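Local coordinates for protein N-alpha-acetyltransferase 35, NatC auxiliary subunit (Saccharomyces cerevisiae, PDB 6YGA) that serves as the auxiliary subunit of NatC, the heterotrimeric complex that acetylates the N-terminal methionine of the L-A virus Gag protein, at residues Val307-Leu312 against Tyr323-Phe328; Gln649-Gly654 against Leu666-Ser671; Leu345-Asp350 against Glu397-Cys402. All blocks are in the same frame, centred on the assembly; numbering follows the deposited sequence.

In the fold
Helix 319-328 ties the three contacts together. Its Phe-325 makes contact 1 with the end of helix 298-311 and also meets Val-667 of contact 2, while Phe-328 packs against Ser-671. On the side that bears Tyr-323 and Ala-326 it touches Trp-398 and Tyr-399 of contact 3. Contacts 2 and 3 do not touch; their nearest atoms are about 8 Å apart. Contact 3 is a buried stack of aromatic rings. Contact 1, partly buried, sets one ring edge against a backbone carbonyl; contact 2, farthest of the three from the middle of the chain, mixes a buried isoleucine and serine with a glutamine and a lysine near the surface.

Contact 1 of 3, residues Val307-Leu312 against Tyr323-Phe328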
loop_
_atom_site.group_PDB
_atom_site.type_symbol
_atom_site.label_atom_id
_atom_site.label_comp_id
_atom_site.label_asym_id
_atom_site.label_seq_id
_atom_site.Cartn_x
_atom_site.Cartn_y
_atom_site.Cartn_z
ATOM N N VAL B 307 10.883 15.212 -5.749
ATOM C CA VAL B 307 11.672 14.890 -6.932
ATOM C C VAL B 307 13.081 15.461 -6.805
ATOM O O VAL B 307 14.062 14.814 -7.188
ATOM C CB VAL B 307 10.959 15.395 -8.200
ATOM C CG1 VAL B 307 11.872 15.286 -9.415
ATOM C CG2 VAL B 307 9.672 14.613 -8.432
ATOM N N LYS B 308 13.203 16.674 -6.257
ATOM C CA LYS B 308 14.525 17.253 -6.028
ATOM C C LYS B 308 15.365 16.366 -5.120
ATOM O O LYS B 308 16.579 16.238 -5.314
ATOM C CB LYS B 308 14.395 18.656 -5.434
ATOM C CG LYS B 308 13.938 19.713 -6.428
ATOM C CD LYS B 308 13.763 21.071 -5.767
ATOM C CE LYS B 308 15.088 21.614 -5.262
ATOM N NZ LYS B 308 14.938 22.956 -4.628
ATOM N N THR B 309 14.734 15.741 -4.124
ATOM C CA THR B 309 15.463 14.834 -3.244
ATOM C C THR B 309 15.959 13.610 -4.005
ATOM O O THR B 309 17.044 13.092 -3.722
ATOM C CB THR B 309 14.577 14.422 -2.068
ATOM O OG1 THR B 309 14.100 15.596 -1.401
ATOM C CG2 THR B 309 15.358 13.576 -1.069
ATOM N N ILE B 310 15.180 13.146 -4.987
ATOM C CA ILE B 310 15.571 11.976 -5.769
ATOM C C ILE B 310 16.862 12.245 -6.529
ATOM O O ILE B 310 17.763 11.398 -6.571
ATOM C CB ILE B 310 14.432 11.572 -6.725
ATOM C CG1 ILE B 310 13.191 11.166 -5.930
ATOM C CG2 ILE B 310 14.883 10.462 -7.671
ATOM C CD1 ILE B 310 13.469 10.172 -4.830
ATOM N N LEU B 311 16.974 13.428 -7.134
ATOM C CA LEU B 311 18.141 13.753 -7.947
ATOM C C LEU B 311 19.422 13.862 -7.129
ATOM O O LEU B 311 20.510 13.848 -7.713
ATOM C CB LEU B 311 17.896 15.060 -8.702
ATOM C CG LEU B 311 16.556 15.136 -9.434
ATOM C CD1 LEU B 311 16.325 16.527 -10.009
ATOM C CD2 LEU B 311 16.484 14.075 -10.523
ATOM N N LEU B 312 19.323 13.977 -5.801
ATOM C CA LEU B 312 20.520 14.133 -4.979
ATOM C C LEU B 312 21.385 12.881 -4.993
ATOM O O LEU B 312 22.603 12.970 -4.794
ATOM C CB LEU B 312 20.142 14.480 -3.538
ATOM C CG LEU B 312 19.484 15.834 -3.267
ATOM C CD1 LEU B 312 19.070 15.954 -1.804
ATOM C CD2 LEU B 312 20.417 16.969 -3.657
ATOM N N TYR B 323 23.632 3.840 0.101
ATOM C CA TYR B 323 22.961 3.004 1.091
ATOM C C TYR B 323 22.215 3.858 2.112
ATOM O O TYR B 323 21.037 3.613 2.401
ATOM C CB TYR B 323 23.991 2.096 1.768
ATOM C CG TYR B 323 23.467 1.223 2.889
ATOM C CD1 TYR B 323 22.919 -0.028 2.629
ATOM C CD2 TYR B 323 23.551 1.639 4.209
ATOM C CE1 TYR B 323 22.451 -0.830 3.656
ATOM C CE2 TYR B 323 23.087 0.847 5.240
ATOM C CZ TYR B 323 22.539 -0.386 4.960
ATOM O OH TYR B 323 22.078 -1.171 5.991
ATOM N N GLN B 324 22.880 4.883 2.649
ATOM C CA GLN B 324 22.232 5.765 3.617
ATOM C C GLN B 324 21.176 6.647 2.963
ATOM O O GLN B 324 20.205 7.038 3.623
ATOM C CB GLN B 324 23.279 6.621 4.330
ATOM C CG GLN B 324 24.241 5.825 5.206
ATOM C CD GLN B 324 23.640 5.436 6.549
ATOM O OE1 GLN B 324 22.507 4.960 6.624
ATOM N NE2 GLN B 324 24.401 5.644 7.617
ATOM N N PHE B 325 21.343 6.976 1.679
ATOM C CA PHE B 325 20.282 7.687 0.973
ATOM C C PHE B 325 19.021 6.836 0.901
ATOM O O PHE B 325 17.914 7.331 1.140
ATOM C CB PHE B 325 20.743 8.088 -0.429
ATOM C CG PHE B 325 19.691 8.818 -1.229
ATOM C CD1 PHE B 325 18.779 8.118 -2.008
ATOM C CD2 PHE B 325 19.617 10.203 -1.205
ATOM C CE1 PHE B 325 17.812 8.784 -2.740
ATOM C CE2 PHE B 325 18.653 10.874 -1.938
ATOM C CZ PHE B 325 17.749 10.164 -2.705
ATOM N N ALA B 326 19.171 5.549 0.583
ATOM C CA ALA B 326 18.014 4.662 0.547
ATOM C C ALA B 326 17.405 4.470 1.930
ATOM O O ALA B 326 16.196 4.248 2.046
ATOM C CB ALA B 326 18.401 3.310 -0.049
ATOM N N LYS B 327 18.217 4.547 2.985
ATOM C CA LYS B 327 17.693 4.302 4.325
ATOM C C LYS B 327 16.884 5.482 4.843
ATOM O O LYS B 327 16.023 5.300 5.710
ATOM C CB LYS B 327 18.835 3.987 5.293
ATOM C CG LYS B 327 19.451 2.616 5.094
ATOM C CD LYS B 327 18.751 1.552 5.932
ATOM C CE LYS B 327 19.061 1.729 7.413
ATOM N NZ LYS B 327 18.479 0.650 8.261
ATOM N N PHE B 328 17.132 6.688 4.326
ATOM C CA PHE B 328 16.570 7.896 4.910
ATOM C C PHE B 328 15.687 8.718 3.979
ATOM O O PHE B 328 14.871 9.497 4.482
ATOM C CB PHE B 328 17.692 8.808 5.432
ATOM C CG PHE B 328 18.319 8.336 6.715
ATOM C CD1 PHE B 328 17.739 8.638 7.937
ATOM C CD2 PHE B 328 19.494 7.599 6.702
ATOM C CE1 PHE B 328 18.314 8.212 9.123
ATOM C CE2 PHE B 328 20.075 7.168 7.886
ATOM C CZ PHE B 328 19.483 7.476 9.098
#
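Phe-325 reaches across to the C-terminal end of helix 298-311 and meets it with the edge of its ring. The carbonyl oxygen of Thr-309 lies in the ring plane, 3.2 Å from CZ and 3.3 Å from CE2, so the positively polarised ring hydrogens face the oxygen. That oxygen already accepts a backbone bond from Leu-312 N at 3.2 Å, and the phenyl edge probably adds a weaker electrostatic contact to it. Ile-310 O stands farther off, 4.1 Å from CZ and at a slant to the ring. The apolar contacts are looser: Leu-312 CB is 4.2 Å from CE2, set obliquely to the ring, and Thr-309 brings its methyl CG2 to within 4.3 Å of CE2. The threonine hydroxyl is engaged within its own helix, with Asn-305 O.

What aims the ring is its first torsion: with CG trans to N (chi1 179°), the phenyl projects from helix 319-328 straight at its neighbour. Phe-329 lies almost parallel to this ring, and Val-313 and Val-667 also pack on it. Behind the first shell, Ile-310 is held against Ala-339 and Phe-343 of helix 337-347, whereas Tyr-323 and Ala-326 press on helix 386-402. Lys-308 forms a salt bridge with Asp-248, linking helix 298-311 to helix 245-260.

Helices 298-311 and 319-328 follow one another in the chain and meet at a marked slant, packed through one phenylalanine, consistent with the TPR-type helical region to which both segments belong.

Contact 2 of 3, residues Gln649-Gly654 against Leu666-Ser671; sequences QGIKGG and LVQELS
Ile-651 holds its CG2 methyl opposite the backbone N (chi1 -66°), which turns that branch onto the start of helix 668-701. From the other side Gln-668 comes out fully extended, and the two side chains slide past one another in opposite directions. CG2 of Ile-651 rests 3.8 Å from CG of Gln-668, while the amide nitrogen NE2 arrives 3.4 Å from Ile-651 O and 3.6 Å from Lys-652 CA. Thus the glutamine lies along the last turn of helix 619-653.

One turn on in helix 668-701, Ser-671 meets the same isoleucine. Its OG is 3.5 Å from Ile-651 CG2 and 3.6 Å from CD1; the methyls pack against a hydroxyl that is directed to its own helix, where the carbonyls of Val-667 and Gln-668 are both within reach of its one proton. Leu-672 and Tyr-675 extend the bed on which Ile-651 lies.

Gly-654 leaves the first helix with positive phi (103°), and Val-667 is the N-cap residue of the second. The helical ends run roughly antiparallel, linked by a loop without regular structure: a helical hairpin, at its closed end, between two long helices of the TPR-like region.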
loop_
_atom_site.group_PDB
_atom_site.type_symbol
_atom_site.label_atom_id
_atom_site.label_comp_id
_atom_site.label_asym_id
_atom_site.label_seq_id
_atom_site.Cartn_x
_atom_site.Cartn_y
_atom_site.Cartn_z
ATOM N N GLN B 649 26.606 14.638 16.339
ATOM C CA GLN B 649 27.832 15.408 16.135
ATOM C C GLN B 649 28.626 14.865 14.952
ATOM O O GLN B 649 29.129 15.630 14.120
ATOM C CB GLN B 649 28.692 15.395 17.400
ATOM C CG GLN B 649 27.971 15.782 18.682
ATOM C CD GLN B 649 27.434 17.198 18.665
ATOM O OE1 GLN B 649 27.854 18.030 17.860
ATOM N NE2 GLN B 649 26.497 17.479 19.563
ATOM N N GLY B 650 28.749 13.537 14.865
ATOM C CA GLY B 650 29.483 12.947 13.759
ATOM C C GLY B 650 28.848 13.246 12.416
ATOM O O GLY B 650 29.545 13.510 11.433
ATOM N N ILE B 651 27.515 13.221 12.362
ATOM C CA ILE B 651 26.808 13.563 11.131
ATOM C C ILE B 651 27.080 15.012 10.744
ATOM O O ILE B 651 27.320 15.321 9.571
ATOM C CB ILE B 651 25.301 13.287 11.286
ATOM C CG1 ILE B 651 25.043 11.790 11.457
ATOM C CG2 ILE B 651 24.531 13.806 10.088
ATOM C CD1 ILE B 651 23.591 11.455 11.720
ATOM N N LYS B 652 27.059 15.923 11.719
ATOM C CA LYS B 652 27.319 17.326 11.403
ATOM C C LYS B 652 28.772 17.546 11.004
ATOM O O LYS B 652 29.061 18.361 10.121
ATOM C CB LYS B 652 26.960 18.216 12.592
ATOM C CG LYS B 652 25.523 18.099 13.060
ATOM C CD LYS B 652 25.301 18.906 14.328
ATOM C CE LYS B 652 23.929 18.647 14.917
ATOM N NZ LYS B 652 23.732 19.420 16.173
ATOM N N GLY B 653 29.702 16.836 11.646
ATOM C CA GLY B 653 31.111 17.063 11.378
ATOM C C GLY B 653 31.570 16.527 10.037
ATOM O O GLY B 653 32.504 17.069 9.437
ATOM N N GLY B 654 30.934 15.468 9.548
ATOM C CA GLY B 654 31.338 14.839 8.306
ATOM C C GLY B 654 32.105 13.552 8.540
ATOM O O GLY B 654 32.343 13.116 9.671
ATOM N N LEU B 666 24.428 12.918 1.748
ATOM C CA LEU B 666 23.307 13.253 0.879
ATOM C C LEU B 666 21.997 13.420 1.639
ATOM O O LEU B 666 21.072 14.046 1.114
ATOM C CB LEU B 666 23.138 12.182 -0.203
ATOM C CG LEU B 666 24.367 11.867 -1.056
ATOM C CD1 LEU B 666 24.000 10.905 -2.176
ATOM C CD2 LEU B 666 24.985 13.141 -1.612
ATOM N N VAL B 667 21.896 12.883 2.853
ATOM C CA VAL B 667 20.654 12.948 3.617
ATOM C C VAL B 667 20.946 13.493 5.009
ATOM O O VAL B 667 20.398 13.009 6.006
ATOM C CB VAL B 667 19.981 11.565 3.693
ATOM C CG1 VAL B 667 19.376 11.200 2.350
ATOM C CG2 VAL B 667 20.990 10.510 4.127
ATOM N N GLN B 668 21.802 14.514 5.084
ATOM C CA GLN B 668 22.277 14.988 6.380
ATOM C C GLN B 668 21.131 15.518 7.232
ATOM O O GLN B 668 20.998 15.154 8.406
ATOM C CB GLN B 668 23.352 16.060 6.185
ATOM C CG GLN B 668 23.984 16.545 7.482
ATOM C CD GLN B 668 24.962 17.679 7.264
ATOM O OE1 GLN B 668 25.057 18.230 6.168
ATOM N NE2 GLN B 668 25.698 18.035 8.311
ATOM N N GLU B 669 20.280 16.370 6.653
ATOM C CA GLU B 669 19.162 16.924 7.410
ATOM C C GLU B 669 18.189 15.833 7.850
ATOM O O GLU B 669 17.723 15.832 8.997
ATOM C CB GLU B 669 18.435 17.986 6.580
ATOM C CG GLU B 669 19.306 19.126 6.059
ATOM C CD GLU B 669 19.779 18.904 4.633
ATOM O OE1 GLU B 669 20.251 17.789 4.327
ATOM O OE2 GLU B 669 19.674 19.843 3.816
ATOM N N LEU B 670 17.870 14.892 6.956
ATOM C CA LEU B 670 16.900 13.852 7.289
ATOM C C LEU B 670 17.432 12.918 8.370
ATOM O O LEU B 670 16.673 12.478 9.242
ATOM C CB LEU B 670 16.515 13.061 6.036
ATOM C CG LEU B 670 15.707 13.810 4.968
ATOM C CD1 LEU B 670 15.758 13.098 3.620
ATOM C CD2 LEU B 670 14.266 13.998 5.410
ATOM N N SER B 671 18.729 12.606 8.339
ATOM C CA SER B 671 19.284 11.729 9.366
ATOM C C SER B 671 19.325 12.429 10.719
ATOM O O SER B 671 19.091 11.799 11.756
ATOM C CB SER B 671 20.674 11.237 8.959
ATOM O OG SER B 671 21.593 12.310 8.850
#

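Contact 3 of 3, residues Leu345-Asp350 against Glu397-Cys402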
loop_
_atom_site.group_PDB
_atom_site.type_symbol
_atom_site.label_atom_id
_atom_site.label_comp_id
_atom_site.label_asym_id
_atom_site.label_seq_id
_atom_site.Cartn_x
_atom_site.Cartn_y
_atom_site.Cartn_z
ATOM N N LEU B 345 14.055 4.040 -11.153
ATOM C CA LEU B 345 14.363 4.222 -12.569
ATOM C C LEU B 345 15.544 5.163 -12.768
ATOM O O LEU B 345 16.340 4.971 -13.694
ATOM C CB LEU B 345 13.134 4.747 -13.308
ATOM C CG LEU B 345 11.921 3.821 -13.241
ATOM C CD1 LEU B 345 10.700 4.468 -13.877
ATOM C CD2 LEU B 345 12.254 2.502 -13.915
ATOM N N PHE B 346 15.666 6.180 -11.915
ATOM C CA PHE B 346 16.811 7.081 -11.947
ATOM C C PHE B 346 18.065 6.418 -11.394
ATOM O O PHE B 346 19.176 6.724 -11.841
ATOM C CB PHE B 346 16.481 8.347 -11.153
ATOM C CG PHE B 346 17.540 9.409 -11.216
ATOM C CD1 PHE B 346 17.560 10.319 -12.258
ATOM C CD2 PHE B 346 18.500 9.514 -10.223
ATOM C CE1 PHE B 346 18.525 11.302 -12.321
ATOM C CE2 PHE B 346 19.469 10.496 -10.279
ATOM C CZ PHE B 346 19.481 11.392 -11.331
ATOM N N PHE B 347 17.903 5.508 -10.434
ATOM C CA PHE B 347 19.039 4.847 -9.799
ATOM C C PHE B 347 19.547 3.682 -10.642
ATOM O O PHE B 347 20.760 3.513 -10.805
ATOM C CB PHE B 347 18.633 4.376 -8.400
ATOM C CG PHE B 347 19.777 3.910 -7.549
ATOM C CD1 PHE B 347 20.721 4.807 -7.078
ATOM C CD2 PHE B 347 19.887 2.577 -7.189
ATOM C CE1 PHE B 347 21.771 4.376 -6.283
ATOM C CE2 PHE B 347 20.930 2.143 -6.394
ATOM C CZ PHE B 347 21.872 3.044 -5.941
ATOM N N ILE B 348 18.635 2.879 -11.183
ATOM C CA ILE B 348 18.958 1.735 -12.029
ATOM C C ILE B 348 18.529 2.100 -13.442
ATOM O O ILE B 348 17.327 2.163 -13.734
ATOM C CB ILE B 348 18.260 0.461 -11.541
ATOM C CG1 ILE B 348 18.567 0.231 -10.060
ATOM C CG2 ILE B 348 18.672 -0.737 -12.379
ATOM C CD1 ILE B 348 17.833 -0.943 -9.455
ATOM N N ARG B 349 19.500 2.326 -14.324
ATOM C CA ARG B 349 19.269 3.050 -15.563
ATOM C C ARG B 349 19.176 2.110 -16.768
ATOM O O ARG B 349 19.235 0.884 -16.648
ATOM C CB ARG B 349 20.361 4.102 -15.754
ATOM C CG ARG B 349 20.345 5.169 -14.674
ATOM C CD ARG B 349 21.305 6.303 -14.965
ATOM N NE ARG B 349 21.167 7.356 -13.966
ATOM C CZ ARG B 349 21.901 8.463 -13.926
ATOM N NH1 ARG B 349 22.844 8.679 -14.834
ATOM N NH2 ARG B 349 21.689 9.358 -12.971
ATOM N N ASP B 350 19.030 2.715 -17.953
ATOM C CA ASP B 350 18.718 1.952 -19.159
ATOM C C ASP B 350 19.854 1.020 -19.553
ATOM O O ASP B 350 19.615 -0.132 -19.933
ATOM C CB ASP B 350 18.398 2.904 -20.312
ATOM C CG ASP B 350 17.059 3.584 -20.155
ATOM O OD1 ASP B 350 16.134 2.959 -19.595
ATOM O OD2 ASP B 350 16.931 4.745 -20.595
ATOM N N GLU B 397 17.192 -5.184 -5.584
ATOM C CA GLU B 397 15.827 -5.296 -5.077
ATOM C C GLU B 397 15.696 -4.678 -3.692
ATOM O O GLU B 397 14.641 -4.130 -3.355
ATOM C CB GLU B 397 15.382 -6.759 -5.050
ATOM C CG GLU B 397 15.134 -7.352 -6.430
ATOM C CD GLU B 397 14.806 -8.830 -6.384
ATOM O OE1 GLU B 397 14.682 -9.384 -5.272
ATOM O OE2 GLU B 397 14.673 -9.439 -7.466
ATOM N N TRP B 398 16.755 -4.748 -2.883
ATOM C CA TRP B 398 16.727 -4.101 -1.575
ATOM C C TRP B 398 16.584 -2.590 -1.716
ATOM O O TRP B 398 15.827 -1.959 -0.970
ATOM C CB TRP B 398 17.988 -4.461 -0.783
ATOM C CG TRP B 398 18.061 -3.799 0.559
ATOM C CD1 TRP B 398 17.609 -4.299 1.747
ATOM C CD2 TRP B 398 18.611 -2.509 0.850
ATOM N NE1 TRP B 398 17.846 -3.400 2.759
ATOM C CE2 TRP B 398 18.461 -2.294 2.235
ATOM C CE3 TRP B 398 19.219 -1.516 0.075
ATOM C CZ2 TRP B 398 18.895 -1.124 2.861
ATOM C CZ3 TRP B 398 19.649 -0.355 0.698
ATOM C CH2 TRP B 398 19.484 -0.170 2.076
ATOM N N TYR B 399 17.301 -1.991 -2.669
ATOM C CA TYR B 399 17.183 -0.552 -2.894
ATOM C C TYR B 399 15.784 -0.188 -3.371
ATOM O O TYR B 399 15.197 0.803 -2.920
ATOM C CB TYR B 399 18.225 -0.086 -3.912
ATOM C CG TYR B 399 19.591 0.202 -3.332
ATOM C CD1 TYR B 399 19.901 1.460 -2.830
ATOM C CD2 TYR B 399 20.573 -0.779 -3.298
ATOM C CE1 TYR B 399 21.146 1.731 -2.301
ATOM C CE2 TYR B 399 21.824 -0.518 -2.770
ATOM C CZ TYR B 399 22.105 0.741 -2.273
ATOM O OH TYR B 399 23.345 1.016 -1.746
ATOM N N GLN B 400 15.237 -0.980 -4.297
ATOM C CA GLN B 400 13.924 -0.683 -4.855
ATOM C C GLN B 400 12.836 -0.771 -3.792
ATOM O O GLN B 400 11.873 0.003 -3.815
ATOM C CB GLN B 400 13.627 -1.631 -6.020
ATOM C CG GLN B 400 12.311 -1.363 -6.728
ATOM C CD GLN B 400 12.290 -1.899 -8.149
ATOM O OE1 GLN B 400 13.329 -2.005 -8.805
ATOM N NE2 GLN B 400 11.100 -2.239 -8.633
ATOM N N ASN B 401 12.980 -1.699 -2.843
ATOM C CA ASN B 401 11.994 -1.825 -1.776
ATOM C C ASN B 401 11.933 -0.580 -0.898
ATOM O O ASN B 401 10.896 -0.325 -0.275
ATOM C CB ASN B 401 12.298 -3.062 -0.929
ATOM C CG ASN B 401 11.249 -3.314 0.129
ATOM O OD1 ASN B 401 10.119 -3.694 -0.179
ATOM N ND2 ASN B 401 11.617 -3.112 1.385
ATOM N N CYS B 402 13.008 0.213 -0.854
ATOM C CA CYS B 402 13.021 1.396 0.001
ATOM C C CYS B 402 12.019 2.449 -0.455
ATOM O O CYS B 402 11.531 3.225 0.372
ATOM C CB CYS B 402 14.420 2.005 0.053
ATOM S SG CYS B 402 15.631 0.971 0.889
#
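Tyr-399 has an aromatic group on each face of its ring. One face takes Phe-347, whose CE2 lies 3.7 Å above the plane and toward the rim; over the centre of the opposite face sits CZ3 of Trp-398. In turn, Tyr-399 CD2 lies at the edge of the Trp-398 ring, in its plane. Phe-347 and Tyr-399 form an offset stack, centroids 5.0 Å apart and planes inclined by 30°. The closest atoms are Phe-347 CE2 and Tyr-399 CD1, at 3.8 Å, with Phe-347 CZ over CE1.

Phe-347 points across with CG beside the carbonyl carbon (chi1 -169°), at the last turn before Ile-348 breaks the helix. The tyrosine hydroxyl has hydrogen bonds with His-367 and Thr-322, which hold the far end of the ring in place. Phe-343 and Phe-363 also meet the phenyl.

Just past the helix end, Arg-349 folds back: its NE gives a straight bond, 3.0 Å and 172°, to Phe-346 O, and NH2 comes over one face of the Phe-346 ring. The guanidinium also makes a cation-pi contact with Tyr-240. The rings of Phe-347, Tyr-399 and Trp-398 form a buried aromatic cluster joining helices 337-347 and 386-402 within the TPR-like region.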